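Uncharacterized protein DUF1470 (Jannaschia sp. CCS1, PDB 3H0N) is a zinc-binding protein with a treble-clef zinc finger that may act as a transcription regulator. Local coordinates at the interface of chains A and B. Sequence-based numbering; all coordinates share one arbitrary frame. Chains: chain A/B, uncharacterized protein DUF1470.

The interface of chains A and B. Residues chain A 82, 86, 134, 137-138, 140; chain B 102, 109-112.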
loop_
_atom_site.group_PDB
_atom_site.type_symbol
_atom_site.label_atom_id
_atom_site.label_comp_id
_atom_site.label_asym_id
_atom_site.label_seq_id
_atom_site.Cartn_x
_atom_site.Cartn_y
_atom_site.Cartn_z
ATOM N N VAL A 82 19.820 0.309 -3.921
ATOM C CA VAL A 82 18.520 -0.129 -3.419
ATOM C C VAL A 82 18.640 -1.197 -2.346
ATOM O O VAL A 82 17.934 -1.143 -1.337
ATOM C CB VAL A 82 17.601 -0.606 -4.552
ATOM C CG1 VAL A 82 16.187 -0.920 -3.960
ATOM C CG2 VAL A 82 17.465 0.442 -5.614
ATOM N N ALA A 86 16.858 -1.094 1.221
ATOM C CA ALA A 86 15.925 -2.165 1.540
ATOM C C ALA A 86 16.269 -2.851 2.845
ATOM O O ALA A 86 15.378 -3.159 3.637
ATOM C CB ALA A 86 15.850 -3.151 0.400
ATOM N N ALA A 134 9.436 2.258 1.374
ATOM C CA ALA A 134 9.429 0.899 0.811
ATOM C C ALA A 134 8.459 0.779 -0.366
ATOM O O ALA A 134 8.743 0.109 -1.366
ATOM C CB ALA A 134 9.139 -0.171 1.888
ATOM N N ILE A 137 9.856 2.099 -3.581
ATOM C CA ILE A 137 10.810 1.165 -4.156
ATOM C C ILE A 137 10.021 0.071 -4.912
ATOM O O ILE A 137 10.311 -0.253 -6.051
ATOM C CB ILE A 137 11.708 0.542 -3.071
ATOM C CG1 ILE A 137 12.576 1.614 -2.367
ATOM C CG2 ILE A 137 12.552 -0.612 -3.629
ATOM C CD1 ILE A 137 13.283 1.095 -1.099
ATOM N N GLY A 138 8.978 -0.472 -4.280
ATOM C CA GLY A 138 8.150 -1.470 -4.946
ATOM C C GLY A 138 7.485 -0.964 -6.182
ATOM O O GLY A 138 7.284 -1.720 -7.162
ATOM N N GLN A 140 8.730 1.032 -8.294
ATOM C CA GLN A 140 9.741 1.250 -9.314
ATOM C C GLN A 140 10.038 2.741 -9.501
ATOM O O GLN A 140 10.356 3.197 -10.610
ATOM C CB GLN A 140 9.333 0.605 -10.644
ATOM C CG GLN A 140 8.824 -0.858 -10.513
ATOM C CD GLN A 140 9.867 -1.749 -9.929
ATOM O OE1 GLN A 140 10.940 -1.933 -10.505
ATOM N NE2 GLN A 140 9.583 -2.305 -8.731
ATOM N N LEU B 102 10.543 -5.864 1.807
ATOM C CA LEU B 102 11.092 -5.738 0.470
ATOM C C LEU B 102 11.939 -6.927 0.104
ATOM O O LEU B 102 12.750 -7.382 0.910
ATOM C CB LEU B 102 11.937 -4.469 0.363
ATOM C CG LEU B 102 11.212 -3.132 0.426
ATOM C CD1 LEU B 102 12.185 -2.028 0.842
ATOM C CD2 LEU B 102 10.544 -2.831 -0.921
ATOM N N THR B 109 13.721 -7.346 -10.058
ATOM C CA THR B 109 12.676 -6.363 -9.723
ATOM C C THR B 109 12.405 -6.366 -8.202
ATOM O O THR B 109 12.079 -7.420 -7.620
ATOM C CB THR B 109 11.355 -6.662 -10.445
ATOM O OG1 THR B 109 11.614 -6.798 -11.854
ATOM C CG2 THR B 109 10.314 -5.554 -10.222
ATOM N N TRP B 110 12.536 -5.201 -7.569
ATOM C CA TRP B 110 12.206 -5.060 -6.164
ATOM C C TRP B 110 10.692 -4.980 -5.985
ATOM O O TRP B 110 9.990 -4.289 -6.739
ATOM C CB TRP B 110 12.818 -3.777 -5.596
ATOM C CG TRP B 110 14.249 -3.875 -5.431
ATOM C CD1 TRP B 110 15.226 -3.472 -6.325
ATOM C CD2 TRP B 110 14.945 -4.460 -4.326
ATOM N NE1 TRP B 110 16.457 -3.749 -5.821
ATOM C CE2 TRP B 110 16.331 -4.354 -4.598
ATOM C CE3 TRP B 110 14.539 -5.065 -3.129
ATOM C CZ2 TRP B 110 17.289 -4.838 -3.721
ATOM C CZ3 TRP B 110 15.498 -5.532 -2.254
ATOM C CH2 TRP B 110 16.857 -5.419 -2.556
ATOM N N ARG B 111 10.187 -5.699 -4.991
ATOM C CA ARG B 111 8.764 -5.769 -4.661
ATOM C C ARG B 111 8.569 -5.559 -3.187
ATOM O O ARG B 111 9.374 -6.039 -2.384
ATOM C CB ARG B 111 8.159 -7.114 -5.017
ATOM C CG ARG B 111 8.407 -7.635 -6.411
ATOM C CD ARG B 111 7.513 -6.956 -7.340
ATOM N NE ARG B 111 7.619 -7.528 -8.687
ATOM C CZ ARG B 111 7.058 -6.955 -9.745
ATOM N NH1 ARG B 111 6.359 -5.839 -9.611
ATOM N NH2 ARG B 111 7.222 -7.504 -10.949
ATOM N N LEU B 112 7.475 -4.899 -2.822
ATOM C CA LEU B 112 7.036 -4.841 -1.420
ATOM C C LEU B 112 6.056 -5.970 -1.188
ATOM O O LEU B 112 4.968 -5.991 -1.792
ATOM C CB LEU B 112 6.370 -3.511 -1.082
ATOM C CG LEU B 112 5.991 -3.313 0.394
ATOM C CD1 LEU B 112 7.191 -3.465 1.378
ATOM C CD2 LEU B 112 5.281 -1.992 0.610
HETATM O O HOH W 1 13.078 -2.718 -8.999
HETATM O O HOH W 2 5.803 -3.972 -7.425
#
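B:Trp110 lays its indole against A:Val82, whose CG1 methyl stands over one face of the five-membered ring, 3.4 Å from the centroid in a CH-pi contact. That methyl is anti to the backbone N (chi1 -174°), which aims it from the helix at the indole. Farther along the same face, A:Ala86 CB sits over the rim of the six-membered ring, 3.6 Å from B:Trp110 CZ3. A:Ile137 runs alongside the tryptophan, its CG2 branch 3.7 Å from B:Trp110 CB. An alanine in place of B:Trp110 would probably open a gap beside A:Val82 and A:Ala86, leaving both without their aromatic partner.

The backbone of the same residue is gripped by A:Gln140. The A:Gln140 chain bends at chi2 (-60°), and its amide NE2 donates to B:Trp110 O at 2.8 Å, in the carbonyl plane though bent at the hydrogen. NE2 also donates to A:Gly138 O within its own chain, a straighter bond arriving from above that carbonyl plane; together the two bonds should fix the amide's rotation. OE1 reaches B:Trp110 N through a water. A second water joins A:Gly138 O to B:Arg111 NH1.

B:Leu102 pushes its CD1 methyl between the two helices, against A:Ala86 and A:Ile137 and 3.7 Å from A:Ala134 CB, roughly perpendicular to the A:Ile137 side chain.

Strands 101-104 and 110-113 of chain B meet helices 82-95 and 121-138 of chain A, with A:Gln140 just past the latter; two-fold symmetry repeats the patch in what may be a dimer.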